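Local coordinates for plasma serine protease inhibitor (Homo sapiens, PDB 3DY0), which inactivates serine proteases in blood plasma and other body fluids in a heparin-dependent manner, trapping them through its cleavable reactive centre loop, at residues M38-A41 with M42-L45; V110-M113 with K114-L118. All blocks are in the same frame, centred on the assembly; numbering follows the deposited sequence. Where two conformers were deposited one is given.

Interaction 1. Residues M38-A41 with M42-L45; sequences MSLA and MLSL
Met-42 lies back along the turn that precedes it, its side chain running over the backbone of Met-38 and Ser-39 in the C-terminal half of helix 33-45. Its CB sits beside the carbonyl oxygens of Met-38 and Ser-39. The first torsion (chi1 -69°) sets CG beside its own backbone N and turns it back down the helix, so that Met-42 CG comes within 3.3 Å of Met-38 O. SD continues the extended run, and the chain then bends at its last torsion, bringing CE to 3.8 Å from Ser-39 CA and 4.4 Å from Met-38 CG. The methyl thus rests on backbone and aliphatic carbon. The backbone ladder here is regular: Met-42 N binds Met-38 O at 2.9 Å, and the next two amides, of Leu-43 and Ser-44, bind the carbonyls of Ser-39 and Leu-40 in the same way.

At the next residue the ladder weakens. Leu-45 N reaches Ala-41 O at 3.5 Å, a weak bond, while it binds Met-42 O at 3.0 Å. Ala-41 O gains a second donor instead: Ser-44 OG, placed between its own N and carbonyl carbon (chi1 78°), gives it a hydrogen bond of 2.7 Å. On another flank Leu-40 and Leu-43 touch through their CD2 methyls, among Ile-55 of helix 49-58 and residues of nearby loops. Ser-39 OG turns back to the carbonyl of Ser-35.

Residues 38-44 of this helix are buried in the serpin body, and Ser-39 and Ser-44 suit that setting: each hydroxyl is spent on a main-chain carbonyl of its own helix, so both can be buried with their hydrogen bonds met inside the helix.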
loop_
_atom_site.group_PDB
_atom_site.type_symbol
_atom_site.label_atom_id
_atom_site.label_comp_id
_atom_site.label_asym_id
_atom_site.label_seq_id
_atom_site.Cartn_x
_atom_site.Cartn_y
_atom_site.Cartn_z
ATOM N N MET A 38 -1.990 -2.647 -8.270
ATOM C CA MET A 38 -3.042 -3.502 -8.815
ATOM C C MET A 38 -4.139 -2.609 -9.391
ATOM O O MET A 38 -4.664 -2.876 -10.469
ATOM C CB MET A 38 -3.608 -4.438 -7.737
ATOM C CG MET A 38 -4.742 -5.330 -8.238
ATOM S SD MET A 38 -5.082 -6.751 -7.179
ATOM C CE MET A 38 -3.709 -7.823 -7.622
ATOM N N SER A 39 -4.458 -1.521 -8.692
ATOM C CA SER A 39 -5.488 -0.600 -9.176
ATOM C C SER A 39 -5.081 0.037 -10.499
ATOM O O SER A 39 -5.898 0.171 -11.407
ATOM C CB SER A 39 -5.755 0.498 -8.141
ATOM O OG SER A 39 -6.319 -0.045 -6.958
ATOM N N LEU A 40 -3.816 0.431 -10.605
ATOM C CA LEU A 40 -3.316 1.042 -11.829
ATOM C C LEU A 40 -3.284 0.019 -12.968
ATOM O O LEU A 40 -3.565 0.350 -14.122
ATOM C CB LEU A 40 -1.921 1.628 -11.592
ATOM C CG LEU A 40 -1.912 2.962 -10.843
ATOM C CD1 LEU A 40 -0.483 3.334 -10.477
ATOM C CD2 LEU A 40 -2.535 4.048 -11.720
ATOM N N ALA A 41 -2.933 -1.225 -12.644
ATOM C CA ALA A 41 -2.900 -2.277 -13.653
ATOM C C ALA A 41 -4.311 -2.514 -14.200
ATOM O O ALA A 41 -4.503 -2.666 -15.406
ATOM C CB ALA A 41 -2.346 -3.561 -13.050
ATOM N N MET A 42 -5.303 -2.554 -13.315
ATOM C CA MET A 42 -6.681 -2.748 -13.754
ATOM C C MET A 42 -7.121 -1.558 -14.600
ATOM O O MET A 42 -7.792 -1.716 -15.622
ATOM C CB MET A 42 -7.612 -2.903 -12.546
ATOM C CG MET A 42 -7.396 -4.204 -11.786
ATOM S SD MET A 42 -8.627 -4.500 -10.501
ATOM C CE MET A 42 -8.308 -3.090 -9.400
ATOM N N LEU A 43 -6.736 -0.364 -14.169
ATOM C CA LEU A 43 -7.090 0.848 -14.895
ATOM C C LEU A 43 -6.524 0.802 -16.316
ATOM O O LEU A 43 -7.182 1.235 -17.264
ATOM C CB LEU A 43 -6.561 2.080 -14.151
ATOM C CG LEU A 43 -6.846 3.459 -14.752
ATOM C CD1 LEU A 43 -8.351 3.656 -14.923
ATOM C CD2 LEU A 43 -6.271 4.534 -13.841
ATOM N N SER A 44 -5.317 0.259 -16.471
ATOM C CA SER A 44 -4.697 0.182 -17.793
ATOM C C SER A 44 -5.470 -0.722 -18.753
ATOM O O SER A 44 -5.359 -0.573 -19.970
ATOM C CB SER A 44 -3.239 -0.296 -17.693
ATOM O OG SER A 44 -3.137 -1.699 -17.500
ATOM N N LEU A 45 -6.262 -1.646 -18.215
ATOM C CA LEU A 45 -7.029 -2.555 -19.063
ATOM C C LEU A 45 -7.959 -1.809 -20.007
ATOM O O LEU A 45 -8.201 -2.254 -21.133
ATOM C CB LEU A 45 -7.854 -3.520 -18.211
ATOM C CG LEU A 45 -7.088 -4.619 -17.469
ATOM C CD1 LEU A 45 -8.061 -5.382 -16.572
ATOM C CD2 LEU A 45 -6.420 -5.563 -18.473
#

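Interaction 2. Residues V110-M113 with K114-L118; sequences VSAM and KTLYL
Lys-114 stretches alongside Val-110, the two side chains pointing the same way from neighbouring turns of helix 107-117. Beyond CG the lysine is fully extended, and its CE comes to 3.5 Å from Val-110 CG1, so the methyl packs against the far end of the aliphatic chain. Lys-114 CG also lies 3.3 Å from Val-110 O, the carbonyl that accepts the lysine's own backbone N. This is the open side of the helix, where Lys-114, Ser-111 and Thr-115 are exposed. Thr-115 folds its hydroxyl back onto the helix: with OG1 set beside its backbone N (chi1 -59°), it bonds Ser-111 O at 3.1 Å. Thr-115 N takes that oxygen as well, at 2.9 Å, and the two donors arrive from opposite faces of the carbonyl plane. Ser-111 OG turns back to Asp-107 O.

The helix is the crossover of a beta-alpha-beta unit, linking strand 90-99 to strand 120-123, its parallel neighbour in the sheet, and its other side is pressed into the fold. There Met-113 and Tyr-117 are buried against helix 33-45, the tyrosine also touching Phe-75 of helix 65-81. Tyr-117 OH is hydrogen-bonded to His-72 ND1, which ties the phenol end to that helix. Between the two sides, Leu-116 sends CD1 to 4.3 Å from Ala-112 CB, while its own backbone N holds Ala-112 O at 2.8 Å.

At Tyr-117 the backbone bond is poor: its N makes a weak bond to Met-113 O, 3.1 Å long but bent to 133° at the hydrogen. Leu-118 then leaves helical geometry with a positive phi of 47°, and the main chain of Met-113 is hydrogen-bonded to that of Ala-119 as the chain turns toward strand 120-123.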
loop_
_atom_site.group_PDB
_atom_site.type_symbol
_atom_site.label_atom_id
_atom_site.label_comp_id
_atom_site.label_asym_id
_atom_site.label_seq_id
_atom_site.Cartn_x
_atom_site.Cartn_y
_atom_site.Cartn_z
ATOM N N VAL A 110 -14.985 -5.688 -18.852
ATOM C CA VAL A 110 -15.636 -6.444 -17.791
ATOM C C VAL A 110 -15.111 -7.878 -17.742
ATOM O O VAL A 110 -14.877 -8.422 -16.663
ATOM C CB VAL A 110 -17.167 -6.456 -17.977
ATOM C CG1 VAL A 110 -17.811 -7.345 -16.926
ATOM C CG2 VAL A 110 -17.706 -5.045 -17.872
ATOM N N SER A 111 -14.918 -8.486 -18.909
ATOM C CA SER A 111 -14.416 -9.856 -18.981
ATOM C C SER A 111 -12.989 -9.960 -18.453
ATOM O O SER A 111 -12.649 -10.901 -17.736
ATOM C CB SER A 111 -14.469 -10.369 -20.423
ATOM O OG SER A 111 -15.810 -10.520 -20.862
ATOM N N ALA A 112 -12.153 -8.990 -18.811
ATOM C CA ALA A 112 -10.766 -8.980 -18.365
ATOM C C ALA A 112 -10.706 -8.806 -16.852
ATOM O O ALA A 112 -9.905 -9.447 -16.171
ATOM C CB ALA A 112 -10.004 -7.854 -19.053
ATOM N N MET A 113 -11.557 -7.931 -16.330
ATOM C CA MET A 113 -11.595 -7.683 -14.895
ATOM C C MET A 113 -12.001 -8.932 -14.122
ATOM O O MET A 113 -11.428 -9.236 -13.077
ATOM C CB MET A 113 -12.556 -6.532 -14.588
ATOM C CG MET A 113 -12.002 -5.155 -14.942
ATOM S SD MET A 113 -10.690 -4.625 -13.796
ATOM C CE MET A 113 -11.679 -3.954 -12.489
ATOM N N LYS A 114 -12.983 -9.663 -14.640
ATOM C CA LYS A 114 -13.443 -10.876 -13.976
ATOM C C LYS A 114 -12.429 -12.012 -14.073
ATOM O O LYS A 114 -12.183 -12.715 -13.094
ATOM C CB LYS A 114 -14.790 -11.319 -14.563
ATOM C CG LYS A 114 -15.942 -10.385 -14.199
ATOM C CD LYS A 114 -17.266 -10.809 -14.835
ATOM C CE LYS A 114 -18.381 -9.829 -14.481
ATOM N NZ LYS A 114 -19.667 -10.163 -15.165
ATOM N N THR A 115 -11.828 -12.176 -15.248
ATOM C CA THR A 115 -10.862 -13.247 -15.479
ATOM C C THR A 115 -9.476 -13.018 -14.884
ATOM O O THR A 115 -8.919 -13.900 -14.229
ATOM C CB THR A 115 -10.692 -13.508 -16.988
ATOM O OG1 THR A 115 -11.957 -13.875 -17.551
ATOM C CG2 THR A 115 -9.693 -14.635 -17.229
ATOM N N LEU A 116 -8.918 -11.837 -15.124
ATOM C CA LEU A 116 -7.587 -11.511 -14.634
ATOM C C LEU A 116 -7.550 -11.031 -13.191
ATOM O O LEU A 116 -6.636 -11.375 -12.443
ATOM C CB LEU A 116 -6.954 -10.441 -15.525
ATOM C CG LEU A 116 -6.671 -10.829 -16.978
ATOM C CD1 LEU A 116 -6.258 -9.594 -17.760
ATOM C CD2 LEU A 116 -5.582 -11.891 -17.027
ATOM N N TYR A 117 -8.540 -10.240 -12.790
ATOM C CA TYR A 117 -8.534 -9.703 -11.439
ATOM C C TYR A 117 -9.621 -10.200 -10.494
ATOM O O TYR A 117 -9.776 -9.674 -9.389
ATOM C CB TYR A 117 -8.518 -8.172 -11.517
ATOM C CG TYR A 117 -7.219 -7.659 -12.107
ATOM C CD1 TYR A 117 -7.053 -7.524 -13.488
ATOM C CD2 TYR A 117 -6.125 -7.401 -11.286
ATOM C CE1 TYR A 117 -5.825 -7.151 -14.033
ATOM C CE2 TYR A 117 -4.895 -7.031 -11.815
ATOM C CZ TYR A 117 -4.749 -6.911 -13.187
ATOM O OH TYR A 117 -3.515 -6.588 -13.705
ATOM N N LEU A 118 -10.347 -11.232 -10.922
ATOM C CA LEU A 118 -11.413 -11.838 -10.126
ATOM C C LEU A 118 -12.323 -10.772 -9.541
ATOM O O LEU A 118 -12.790 -10.892 -8.407
ATOM C CB LEU A 118 -10.808 -12.668 -8.987
ATOM C CG LEU A 118 -9.707 -13.649 -9.393
ATOM C CD1 LEU A 118 -9.214 -14.411 -8.169
ATOM C CD2 LEU A 118 -10.240 -14.603 -10.448
#

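Both interactions are turns within a single helix, and the two helices pack on each other. Interaction 1 is buried almost throughout; interaction 2 is buried on one side, with charged and hydroxyl residues on its exposed side. They meet through Tyr-117: Ala-41 CB lies 3.3 Å from its OH, Met-42 CG 3.5 Å from its CG, and Leu-45 CD1 3.8 Å from its CE1. Beside the ring, Met-42 SD and Met-113 CE approach to 3.7 Å. Helix 65-81 borders both, with Phe-75 and His-72 common neighbours. A hydroxyl-to-carbonyl bond supplements the backbone ladder in each, from a buried serine in 38-45 and an exposed threonine in 110-118.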